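PDB 7KWD: alkaline phosphatase from Thermus thermophilus, which probably hydrolyses phosphate monoesters as a homodimeric metalloenzyme that binds zinc and magnesium ions. Local coordinates for residues N278-D282 with Q401-N407; R346-M352 with A368-K373; L356-P360 with A388-K392; P360-K366 with A382-V386. One frame throughout, in Å; residues are numbered along the deposited sequence.

Contact 1. Residues N278-D282 with Q401-N407; sequences NHLND and QGVQPAN. With ZN (zinc ion), chain F.
Two side-chain amides join the segments. Asn407 ND2 donates to His279 O at 2.9 Å, and Gln401 NE2 donates to Asn281 OD1 at 2.9 Å. A water also donates to Asn281 OD1 (2.7 Å) and, weakly, to Gln401 OE1 (3.4 Å). Asn407 (chi1 m) accepts weak bonds at OD1 from Gln401 NE2 (3.1 Å) and Val403 N (3.3 Å). Asn281, at phi 67°, is the C-prime residue of a Schellman motif; its ND2 turns back to Asn278 O at 3.0 Å. Helix 406-412 starts at Ala406, after a cis peptide before Pro405. Leu280 and Ala406 are in register, CA to CA 5.0 Å. Leu280 CB and Ala406 CB pack at 3.7 Å. Val403 CB meets His279 O at 3.3 Å, and Val403 CG2 lies 4.0 Å from His279 ND1, which is hydrogen-bonded to Gly431 O. His279 NE2, in the last turn of helix 273-280, binds zinc at 2.2 Å. Asp275 and His433 bind the same ion; such a zinc site belongs to the alkaline phosphatase active centre.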
loop_
_atom_site.group_PDB
_atom_site.type_symbol
_atom_site.label_atom_id
_atom_site.label_comp_id
_atom_site.label_asym_id
_atom_site.label_seq_id
_atom_site.Cartn_x
_atom_site.Cartn_y
_atom_site.Cartn_z
ATOM N N ASN A 278 8.867 -2.803 11.058
ATOM C CA ASN A 278 7.725 -1.939 10.787
ATOM C C ASN A 278 6.954 -1.659 12.058
ATOM O O ASN A 278 6.385 -0.566 12.204
ATOM C CB ASN A 278 6.816 -2.557 9.732
ATOM C CG ASN A 278 7.424 -2.473 8.324
ATOM O OD1 ASN A 278 8.298 -1.659 8.051
ATOM N ND2 ASN A 278 6.957 -3.339 7.446
ATOM N N HIS A 279 6.890 -2.654 12.964
ATOM C CA HIS A 279 6.316 -2.446 14.292
ATOM C C HIS A 279 7.067 -1.350 15.051
ATOM O O HIS A 279 6.447 -0.466 15.654
ATOM C CB HIS A 279 6.355 -3.747 15.093
ATOM C CG HIS A 279 5.236 -4.690 14.793
ATOM N ND1 HIS A 279 3.913 -4.312 14.856
ATOM C CD2 HIS A 279 5.238 -5.994 14.421
ATOM C CE1 HIS A 279 3.149 -5.346 14.563
ATOM N NE2 HIS A 279 3.930 -6.380 14.315
ATOM N N LEU A 280 8.412 -1.393 15.028
ATOM C CA LEU A 280 9.180 -0.329 15.673
ATOM C C LEU A 280 8.986 1.042 15.011
ATOM O O LEU A 280 9.300 2.061 15.630
ATOM C CB LEU A 280 10.675 -0.638 15.651
ATOM C CG LEU A 280 11.097 -2.038 16.057
ATOM C CD1 LEU A 280 12.579 -2.178 16.007
ATOM C CD2 LEU A 280 10.589 -2.343 17.428
ATOM N N ASN A 281 8.496 1.088 13.777
ATOM C CA ASN A 281 8.449 2.313 12.970
ATOM C C ASN A 281 9.868 2.757 12.630
ATOM O O ASN A 281 10.167 3.948 12.671
ATOM C CB ASN A 281 7.715 3.455 13.661
ATOM C CG ASN A 281 6.204 3.331 13.606
ATOM O OD1 ASN A 281 5.529 4.300 13.906
ATOM N ND2 ASN A 281 5.676 2.145 13.262
ATOM N N ASP A 282 10.740 1.799 12.346
ATOM C CA ASP A 282 12.144 2.039 12.045
ATOM C C ASP A 282 12.393 1.750 10.561
ATOM O O ASP A 282 12.730 0.630 10.161
ATOM C CB ASP A 282 13.020 1.179 12.935
ATOM C CG ASP A 282 14.497 1.420 12.708
ATOM O OD1 ASP A 282 14.860 2.074 11.695
ATOM O OD2 ASP A 282 15.301 0.939 13.536
ATOM N N GLN A 401 -0.245 4.306 17.972
ATOM C CA GLN A 401 1.179 3.969 17.959
ATOM C C GLN A 401 1.445 2.957 19.077
ATOM O O GLN A 401 2.012 3.272 20.123
ATOM C CB GLN A 401 2.004 5.237 18.098
ATOM C CG GLN A 401 1.762 6.302 17.005
ATOM C CD GLN A 401 2.534 6.057 15.699
ATOM O OE1 GLN A 401 2.517 6.904 14.802
ATOM N NE2 GLN A 401 3.191 4.897 15.587
ATOM N N GLY A 402 1.090 1.707 18.822
ATOM C CA GLY A 402 0.964 0.701 19.857
ATOM C C GLY A 402 2.224 -0.052 20.234
ATOM O O GLY A 402 2.166 -0.986 21.038
ATOM N N VAL A 403 3.366 0.308 19.689
ATOM C CA VAL A 403 4.615 -0.388 19.959
ATOM C C VAL A 403 5.581 0.616 20.578
ATOM O O VAL A 403 5.946 1.621 19.944
ATOM C CB VAL A 403 5.178 -1.023 18.682
ATOM C CG1 VAL A 403 6.571 -1.570 18.939
ATOM C CG2 VAL A 403 4.216 -2.139 18.186
ATOM N N GLN A 404 5.973 0.360 21.823
ATOM C CA GLN A 404 6.686 1.350 22.620
ATOM C C GLN A 404 7.798 0.681 23.391
ATOM O O GLN A 404 7.678 -0.481 23.780
ATOM C CB GLN A 404 5.725 2.067 23.578
ATOM C CG GLN A 404 4.568 2.779 22.885
ATOM C CD GLN A 404 5.035 4.048 22.191
ATOM O OE1 GLN A 404 6.194 4.430 22.331
ATOM N NE2 GLN A 404 4.137 4.704 21.446
ATOM N N PRO A 405 8.908 1.393 23.628
ATOM C CA PRO A 405 9.008 2.824 23.316
ATOM C C PRO A 405 9.408 3.183 21.876
ATOM O O PRO A 405 9.542 4.360 21.568
ATOM C CB PRO A 405 10.102 3.295 24.280
ATOM C CG PRO A 405 11.018 2.108 24.390
ATOM C CD PRO A 405 10.138 0.878 24.263
ATOM N N ALA A 406 9.546 2.190 20.998
ATOM C CA ALA A 406 10.105 2.448 19.672
ATOM C C ALA A 406 9.328 3.508 18.905
ATOM O O ALA A 406 9.933 4.334 18.211
ATOM C CB ALA A 406 10.152 1.161 18.857
ATOM N N ASN A 407 7.990 3.499 18.989
ATOM C CA ASN A 407 7.232 4.460 18.198
ATOM C C ASN A 407 7.444 5.887 18.701
ATOM O O ASN A 407 7.409 6.836 17.913
ATOM C CB ASN A 407 5.725 4.145 18.184
ATOM C CG ASN A 407 5.349 2.872 17.377
ATOM O OD1 ASN A 407 4.171 2.528 17.316
ATOM N ND2 ASN A 407 6.328 2.183 16.783
HETATM ZN ZN ZN F . 3.601 -8.353 13.346
HETATM O O HOH W 1 5.821 6.979 14.078
#

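Contact 2. Residues R346-M352 with A368-K373; sequences RASFEHM and AFRAMK
Met352 (chi1 m, chi2 t, chi3 p) lays its methyl over one face of the Phe369 ring. Met352 CE is 3.6 Å from the Phe369 ring centroid, a CH-pi contact, and Met352 SD is 5.1 Å from it, a Met-aromatic contact. The Met352 side chain is a knob in a hole formed by Ala368, Phe369, Met372 and Lys373. Met352 CG touches Met372 SD at 3.6 Å. This knob-into-hole packing joins the start of helix 349-356 to the last turns of helix 362-373. Met409 of helix 406-412 also packs on Phe349, Met352 and Phe369. Ser348 is the N-cap of its helix: Ser348 OG accepts from His351 N at 3.1 Å and is also hydrogen-bonded to Asp236. Before it, the chain is extended at Ala347, whose CB lies 3.6 Å from Met372 SD. Arg346 and Met372 are in register, CA to CA 4.7 Å. Arg346 N donates to Met372 O at 2.8 Å; Ala347 N adds a weak bond to Met372 O at 3.4 Å. Lys373 NZ donates to Ala347 O at 2.8 Å and forms a salt bridge with Asp282. Lys373 NZ also lies 4.8 Å from the Phe349 ring centroid, an off-centre cation-pi contact.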
loop_
_atom_site.group_PDB
_atom_site.type_symbol
_atom_site.label_atom_id
_atom_site.label_comp_id
_atom_site.label_asym_id
_atom_site.label_seq_id
_atom_site.Cartn_x
_atom_site.Cartn_y
_atom_site.Cartn_z
ATOM N N ARG A 346 23.040 3.131 11.257
ATOM C CA ARG A 346 23.984 2.076 11.587
ATOM C C ARG A 346 23.433 1.089 12.617
ATOM O O ARG A 346 24.127 0.113 12.943
ATOM C CB ARG A 346 25.310 2.667 12.120
ATOM C CG ARG A 346 26.141 3.448 11.095
ATOM C CD ARG A 346 26.811 2.527 10.086
ATOM N NE ARG A 346 27.526 3.301 9.085
ATOM C CZ ARG A 346 26.975 3.807 7.989
ATOM N NH1 ARG A 346 25.685 3.614 7.722
ATOM N NH2 ARG A 346 27.724 4.492 7.141
ATOM N N ALA A 347 22.225 1.304 13.140
ATOM C CA ALA A 347 21.632 0.329 14.052
ATOM C C ALA A 347 20.120 0.545 14.111
ATOM O O ALA A 347 19.594 1.591 13.715
ATOM C CB ALA A 347 22.246 0.433 15.463
ATOM N N SER A 348 19.429 -0.479 14.598
ATOM C CA SER A 348 17.991 -0.413 14.788
ATOM C C SER A 348 17.634 0.210 16.137
ATOM O O SER A 348 18.451 0.283 17.047
ATOM C CB SER A 348 17.407 -1.823 14.740
ATOM O OG SER A 348 17.911 -2.596 15.835
ATOM N N PHE A 349 16.371 0.623 16.268
ATOM C CA PHE A 349 15.839 1.035 17.564
ATOM C C PHE A 349 16.022 -0.056 18.619
ATOM O O PHE A 349 16.191 0.246 19.802
ATOM C CB PHE A 349 14.352 1.370 17.426
ATOM C CG PHE A 349 14.057 2.698 16.751
ATOM C CD1 PHE A 349 14.993 3.716 16.722
ATOM C CD2 PHE A 349 12.817 2.927 16.167
ATOM C CE1 PHE A 349 14.692 4.927 16.127
ATOM C CE2 PHE A 349 12.524 4.125 15.565
ATOM C CZ PHE A 349 13.461 5.132 15.555
ATOM N N GLU A 350 15.941 -1.323 18.215
ATOM C CA GLU A 350 16.055 -2.439 19.150
ATOM C C GLU A 350 17.443 -2.500 19.743
ATOM O O GLU A 350 17.614 -2.760 20.942
ATOM C CB GLU A 350 15.720 -3.746 18.428
ATOM C CG GLU A 350 16.094 -5.024 19.171
ATOM C CD GLU A 350 15.709 -6.284 18.383
ATOM O OE1 GLU A 350 16.601 -6.904 17.762
ATOM O OE2 GLU A 350 14.512 -6.644 18.375
ATOM N N HIS A 351 18.448 -2.265 18.908
ATOM C CA HIS A 351 19.825 -2.277 19.385
ATOM C C HIS A 351 20.117 -1.037 20.208
ATOM O O HIS A 351 20.686 -1.132 21.300
ATOM C CB HIS A 351 20.738 -2.387 18.193
ATOM C CG HIS A 351 22.181 -2.449 18.532
ATOM N ND1 HIS A 351 22.828 -3.633 18.795
ATOM C CD2 HIS A 351 23.115 -1.475 18.614
ATOM C CE1 HIS A 351 24.103 -3.385 19.017
ATOM N NE2 HIS A 351 24.304 -2.085 18.908
ATOM N N MET A 352 19.677 0.128 19.731
ATOM C CA MET A 352 19.762 1.340 20.532
ATOM C C MET A 352 19.188 1.112 21.923
ATOM O O MET A 352 19.849 1.384 22.925
ATOM C CB MET A 352 19.043 2.491 19.823
ATOM C CG MET A 352 19.772 2.944 18.531
ATOM S SD MET A 352 18.833 4.085 17.456
ATOM C CE MET A 352 18.661 5.486 18.649
ATOM N N ALA A 368 23.087 8.267 21.232
ATOM C CA ALA A 368 22.694 7.059 20.506
ATOM C C ALA A 368 22.063 7.405 19.159
ATOM O O ALA A 368 22.423 6.828 18.126
ATOM C CB ALA A 368 21.733 6.229 21.354
ATOM N N PHE A 369 21.149 8.375 19.147
ATOM C CA PHE A 369 20.564 8.822 17.888
ATOM C C PHE A 369 21.612 9.401 16.941
ATOM O O PHE A 369 21.547 9.171 15.723
ATOM C CB PHE A 369 19.474 9.842 18.166
ATOM C CG PHE A 369 18.140 9.223 18.434
ATOM C CD1 PHE A 369 17.873 8.667 19.663
ATOM C CD2 PHE A 369 17.152 9.200 17.451
ATOM C CE1 PHE A 369 16.642 8.088 19.918
ATOM C CE2 PHE A 369 15.920 8.630 17.699
ATOM C CZ PHE A 369 15.666 8.067 18.939
ATOM N N ARG A 370 22.567 10.177 17.472
ATOM C CA ARG A 370 23.649 10.699 16.647
ATOM C C ARG A 370 24.446 9.563 16.025
ATOM O O ARG A 370 24.682 9.537 14.814
ATOM C CB ARG A 370 24.568 11.591 17.495
ATOM C CG ARG A 370 25.456 12.599 16.722
ATOM C CD ARG A 370 26.697 13.042 17.547
ATOM N NE ARG A 370 27.506 11.891 17.961
ATOM C CZ ARG A 370 28.226 11.150 17.120
ATOM N NH1 ARG A 370 28.255 11.469 15.839
ATOM N NH2 ARG A 370 28.915 10.095 17.548
ATOM N N ALA A 371 24.878 8.616 16.836
ATOM C CA ALA A 371 25.792 7.611 16.329
ATOM C C ALA A 371 25.110 6.566 15.457
ATOM O O ALA A 371 25.710 6.087 14.498
ATOM C CB ALA A 371 26.489 6.931 17.504
ATOM N N MET A 372 23.864 6.221 15.741
ATOM C CA MET A 372 23.234 5.094 15.078
ATOM C C MET A 372 22.144 5.479 14.094
ATOM O O MET A 372 21.846 4.677 13.203
ATOM C CB MET A 372 22.695 4.128 16.146
ATOM C CG MET A 372 23.846 3.452 16.932
ATOM S SD MET A 372 23.342 2.342 18.277
ATOM C CE MET A 372 23.620 3.402 19.707
ATOM N N LYS A 373 21.593 6.693 14.186
ATOM C CA LYS A 373 20.651 7.190 13.193
ATOM C C LYS A 373 21.129 8.402 12.393
ATOM O O LYS A 373 20.455 8.767 11.431
ATOM C CB LYS A 373 19.317 7.546 13.875
ATOM C CG LYS A 373 18.599 6.310 14.460
ATOM C CD LYS A 373 18.254 5.294 13.361
ATOM C CE LYS A 373 17.235 4.238 13.853
ATOM N NZ LYS A 373 17.332 2.999 13.010
#

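Contact 3. Residues L356-P360 with A388-K392; sequences LGQAP and AIREK
Leu356 is the last helical residue of helix 349-356, and Gly357 leaves the helix with phi 67° and psi -174°. Gln358, Ala359 and Pro360 then form the loop to helix 362-373. This loop runs past the C-terminal part of helix 379-391. The closest CA pair is Ala359 with Arg390, at 6.1 Å. The apolar contacts centre on Ile389 (chi1 m, chi2 t), whose CA-to-CB bond points toward the loop. Ile389 CD1 meets Leu356 CD1 at 4.2 Å. Ile389 CG2 lies 4.0 Å from Pro360 CD. Pro405 also packs on Ile389. The second group is van der Waals contact with the loop backbone. Ile389 CG2 lies 4.0 Å from Gly357 O and 4.1 Å from Gln358 O. Arg390 (chi1 m, chi2 t) runs its side chain along the same backbone. Arg390 CG is 3.6 Å from Gln358 O, and Arg390 CD is 3.6 Å from Pro360 O. Arg390 NE is 3.3 Å from Ala359 CA, which lies at the edge of the guanidinium. No hydrogen bond crosses between the segments, and Arg390 NE is buried without a polar partner. The contact therefore rests on van der Waals packing at the surface, with no specific polar link.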
loop_
_atom_site.group_PDB
_atom_site.type_symbol
_atom_site.label_atom_id
_atom_site.label_comp_id
_atom_site.label_asym_id
_atom_site.label_seq_id
_atom_site.Cartn_x
_atom_site.Cartn_y
_atom_site.Cartn_z
ATOM N N LEU A 356 21.167 1.483 25.397
ATOM C CA LEU A 356 20.770 2.512 26.343
ATOM C C LEU A 356 20.425 1.951 27.718
ATOM O O LEU A 356 20.528 2.670 28.722
ATOM C CB LEU A 356 19.567 3.249 25.781
ATOM C CG LEU A 356 19.860 4.231 24.650
ATOM C CD1 LEU A 356 18.537 4.731 24.084
ATOM C CD2 LEU A 356 20.727 5.390 25.147
ATOM N N GLY A 357 19.978 0.707 27.783
ATOM C CA GLY A 357 19.643 0.146 29.062
ATOM C C GLY A 357 18.430 0.823 29.668
ATOM O O GLY A 357 17.789 1.689 29.072
ATOM N N GLN A 358 18.150 0.431 30.913
ATOM C CA GLN A 358 16.861 0.696 31.542
ATOM C C GLN A 358 16.739 2.078 32.173
ATOM O O GLN A 358 15.621 2.502 32.495
ATOM C CB GLN A 358 16.592 -0.384 32.593
ATOM C CG GLN A 358 15.550 -1.411 32.168
ATOM C CD GLN A 358 15.047 -2.245 33.333
ATOM O OE1 GLN A 358 14.710 -1.714 34.399
ATOM N NE2 GLN A 358 14.995 -3.559 33.139
ATOM N N ALA A 359 17.831 2.809 32.342
ATOM C CA ALA A 359 17.774 4.148 32.929
ATOM C C ALA A 359 18.778 5.038 32.214
ATOM O O ALA A 359 19.751 5.512 32.800
ATOM C CB ALA A 359 18.046 4.094 34.431
ATOM N N PRO A 360 18.575 5.255 30.920
ATOM C CA PRO A 360 19.451 6.166 30.185
ATOM C C PRO A 360 19.165 7.606 30.552
ATOM O O PRO A 360 18.061 7.979 30.960
ATOM C CB PRO A 360 19.088 5.896 28.720
ATOM C CG PRO A 360 17.619 5.584 28.803
ATOM C CD PRO A 360 17.473 4.753 30.073
ATOM N N ALA A 388 9.622 7.719 27.810
ATOM C CA ALA A 388 8.986 6.523 27.289
ATOM C C ALA A 388 9.684 5.280 27.816
ATOM O O ALA A 388 9.023 4.321 28.226
ATOM C CB ALA A 388 8.983 6.573 25.760
ATOM N N ILE A 389 11.017 5.291 27.847
ATOM C CA ILE A 389 11.763 4.136 28.339
ATOM C C ILE A 389 11.585 3.970 29.843
ATOM O O ILE A 389 11.434 2.850 30.343
ATOM C CB ILE A 389 13.261 4.280 28.006
ATOM C CG1 ILE A 389 13.521 4.153 26.499
ATOM C CG2 ILE A 389 14.066 3.222 28.739
ATOM C CD1 ILE A 389 14.854 4.793 26.010
ATOM N N ARG A 390 11.664 5.063 30.593
ATOM C CA ARG A 390 11.767 4.969 32.045
ATOM C C ARG A 390 10.419 5.026 32.742
ATOM O O ARG A 390 10.228 4.327 33.741
ATOM C CB ARG A 390 12.681 6.074 32.563
ATOM C CG ARG A 390 14.163 5.781 32.290
ATOM C CD ARG A 390 15.077 6.923 32.721
ATOM N NE ARG A 390 15.774 6.568 33.948
ATOM C CZ ARG A 390 15.541 7.125 35.134
ATOM N NH1 ARG A 390 14.640 8.091 35.267
ATOM N NH2 ARG A 390 16.220 6.714 36.188
ATOM N N GLU A 391 9.467 5.795 32.218
ATOM C CA GLU A 391 8.179 5.964 32.868
ATOM C C GLU A 391 6.998 5.451 32.060
ATOM O O GLU A 391 5.847 5.712 32.437
ATOM C CB GLU A 391 7.915 7.438 33.162
ATOM C CG GLU A 391 8.984 8.134 33.938
ATOM C CD GLU A 391 8.685 9.609 34.021
ATOM O OE1 GLU A 391 7.529 9.961 34.368
ATOM O OE2 GLU A 391 9.596 10.403 33.696
ATOM N N LYS A 392 7.237 4.785 30.939
ATOM C CA LYS A 392 6.147 4.345 30.064
ATOM C C LYS A 392 5.188 5.489 29.751
ATOM O O LYS A 392 3.963 5.326 29.691
ATOM C CB LYS A 392 5.428 3.153 30.682
ATOM C CG LYS A 392 6.438 2.069 31.087
ATOM C CD LYS A 392 5.860 0.659 31.017
ATOM C CE LYS A 392 6.772 -0.349 31.734
ATOM N NZ LYS A 392 7.949 0.287 32.422
#

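Contact 4. Residues P360-K366 with A382-V386; sequences PEASQVK and AERVV
Two helix segments, 362-366 and 382-386, cross steeply. Their axes come within 8.6 Å, with 110° between their N-to-C directions. The small side chains of Ala362 and Ala382 at the crossing are consistent with this separation. Ala362 and Ala382 face each other, with CA atoms 5.3 Å and CB atoms 4.2 Å apart, and Ala382 CB rests 3.7 Å from Ala362 O. Val365 (chi1 t) fits in the hollow bounded by Ala382, Val385 and Val386: Val365 CG1 is 3.8 Å from both Ala382 CB and Val385 CB, while Val365 CG2 touches Val386 CG2 at 3.9 Å. From helix 379-391, Val386 (chi1 t) fills the space beside Pro360 O and the start of helix 362-373 at Ala362. Val386 CG2 lies 3.6 Å from Ala362 N, and Val386 CG1 is 3.7 Å from Pro360 O. Glu361 is the N-cap residue. At the margin, the aliphatic part of Lys366 reaches Ala382, CE to CB 4.4 Å, and Lys366 NZ forms a salt bridge with Asp379. The contact packs helix 362-373 on helix 379-391, the next one in the chain. Leu356 of helix 349-356 also touches Val365, and Met409 and Ala412 of helix 406-412 touch Val385.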
loop_
_atom_site.group_PDB
_atom_site.type_symbol
_atom_site.label_atom_id
_atom_site.label_comp_id
_atom_site.label_asym_id
_atom_site.label_seq_id
_atom_site.Cartn_x
_atom_site.Cartn_y
_atom_site.Cartn_z
ATOM N N PRO A 360 18.575 5.255 30.920
ATOM C CA PRO A 360 19.451 6.166 30.185
ATOM C C PRO A 360 19.165 7.606 30.552
ATOM O O PRO A 360 18.061 7.979 30.960
ATOM C CB PRO A 360 19.088 5.896 28.720
ATOM C CG PRO A 360 17.619 5.584 28.803
ATOM C CD PRO A 360 17.473 4.753 30.073
ATOM N N GLU A 361 20.189 8.426 30.355
ATOM C CA GLU A 361 20.098 9.869 30.480
ATOM C C GLU A 361 19.868 10.480 29.106
ATOM O O GLU A 361 20.346 9.966 28.095
ATOM C CB GLU A 361 21.383 10.426 31.099
ATOM C CG GLU A 361 21.206 11.750 31.819
ATOM C CD GLU A 361 20.777 11.579 33.274
ATOM O OE1 GLU A 361 20.228 10.504 33.613
ATOM O OE2 GLU A 361 20.985 12.519 34.074
ATOM N N ALA A 362 19.142 11.589 29.080
ATOM C CA ALA A 362 18.907 12.328 27.848
ATOM C C ALA A 362 20.167 12.495 27.017
ATOM O O ALA A 362 20.149 12.379 25.790
ATOM C CB ALA A 362 18.338 13.710 28.165
ATOM N N SER A 363 21.271 12.786 27.673
ATOM C CA SER A 363 22.502 12.960 26.928
ATOM C C SER A 363 22.923 11.659 26.257
ATOM O O SER A 363 23.560 11.686 25.202
ATOM C CB SER A 363 23.589 13.464 27.868
ATOM O OG SER A 363 24.234 12.389 28.515
ATOM N N GLN A 364 22.596 10.514 26.857
ATOM C CA GLN A 364 22.988 9.236 26.268
ATOM C C GLN A 364 22.093 8.885 25.084
ATOM O O GLN A 364 22.585 8.419 24.050
ATOM C CB GLN A 364 22.943 8.135 27.331
ATOM C CG GLN A 364 23.796 8.465 28.563
ATOM C CD GLN A 364 23.619 7.476 29.687
ATOM O OE1 GLN A 364 22.534 7.367 30.275
ATOM N NE2 GLN A 364 24.683 6.741 29.989
ATOM N N VAL A 365 20.783 9.107 25.233
ATOM C CA VAL A 365 19.840 9.029 24.118
ATOM C C VAL A 365 20.355 9.843 22.939
ATOM O O VAL A 365 20.546 9.331 21.824
ATOM C CB VAL A 365 18.453 9.519 24.572
ATOM C CG1 VAL A 365 17.525 9.822 23.367
ATOM C CG2 VAL A 365 17.840 8.496 25.544
ATOM N N LYS A 366 20.590 11.132 23.181
ATOM C CA LYS A 366 21.050 12.028 22.130
ATOM C C LYS A 366 22.272 11.464 21.427
ATOM O O LYS A 366 22.369 11.508 20.193
ATOM C CB LYS A 366 21.316 13.407 22.745
ATOM C CG LYS A 366 21.714 14.484 21.772
ATOM C CD LYS A 366 21.670 15.910 22.398
ATOM C CE LYS A 366 20.519 16.104 23.385
ATOM N NZ LYS A 366 20.125 17.525 23.580
ATOM N N ALA A 382 14.868 14.133 23.089
ATOM C CA ALA A 382 15.553 13.117 23.872
ATOM C C ALA A 382 14.813 12.850 25.174
ATOM O O ALA A 382 14.713 11.694 25.609
ATOM C CB ALA A 382 16.996 13.528 24.142
ATOM N N GLU A 383 14.247 13.900 25.788
ATOM C CA GLU A 383 13.538 13.708 27.050
ATOM C C GLU A 383 12.309 12.839 26.851
ATOM O O GLU A 383 11.964 12.026 27.712
ATOM C CB GLU A 383 13.123 15.039 27.691
ATOM C CG GLU A 383 14.259 16.068 27.845
ATOM C CD GLU A 383 15.065 15.963 29.153
ATOM O OE1 GLU A 383 15.429 14.841 29.595
ATOM O OE2 GLU A 383 15.367 17.037 29.719
ATOM N N ARG A 384 11.614 13.017 25.724
ATOM C CA ARG A 384 10.474 12.155 25.446
ATOM C C ARG A 384 10.905 10.698 25.403
ATOM O O ARG A 384 10.218 9.819 25.930
ATOM C CB ARG A 384 9.832 12.550 24.125
ATOM C CG ARG A 384 8.991 13.812 24.148
ATOM C CD ARG A 384 8.313 13.903 22.795
ATOM N NE ARG A 384 7.887 15.234 22.380
ATOM C CZ ARG A 384 6.961 15.938 23.008
ATOM N NH1 ARG A 384 6.388 15.436 24.099
ATOM N NH2 ARG A 384 6.599 17.127 22.543
ATOM N N VAL A 385 12.042 10.429 24.769
ATOM C CA VAL A 385 12.555 9.066 24.722
ATOM C C VAL A 385 12.857 8.566 26.129
ATOM O O VAL A 385 12.588 7.406 26.462
ATOM C CB VAL A 385 13.804 8.998 23.823
ATOM C CG1 VAL A 385 14.394 7.617 23.857
ATOM C CG2 VAL A 385 13.489 9.386 22.372
ATOM N N VAL A 386 13.469 9.414 26.966
ATOM C CA VAL A 386 13.768 8.995 28.334
ATOM C C VAL A 386 12.477 8.643 29.058
ATOM O O VAL A 386 12.368 7.589 29.706
ATOM C CB VAL A 386 14.555 10.088 29.080
ATOM C CG1 VAL A 386 14.769 9.683 30.551
ATOM C CG2 VAL A 386 15.887 10.340 28.392
#

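How the contacts relate
All four contacts lie on the same side of the chain's centre. Helices 349-356, 362-373, 379-391 and 406-412 follow in chain order. Contact 1 closes the long loop in which contacts 2, 3 and 4 are nested. Contacts 2 and 4 share helix 362-373; contacts 3 and 4 share helix 379-391 and Pro360, with centres about 8 Å apart. The other pairs of centres are about 13 to 17 Å apart. Contacts 1 and 2 meet at Asp282: its OD2 is 2.9 Å from Lys373 NZ, a salt bridge. Phe369 and Val385 join contacts 2 and 4. The helical cluster thus adjoins the zinc-binding helix 273-280 through contact 1, while contacts 3 and 4 lie away from the metal sites.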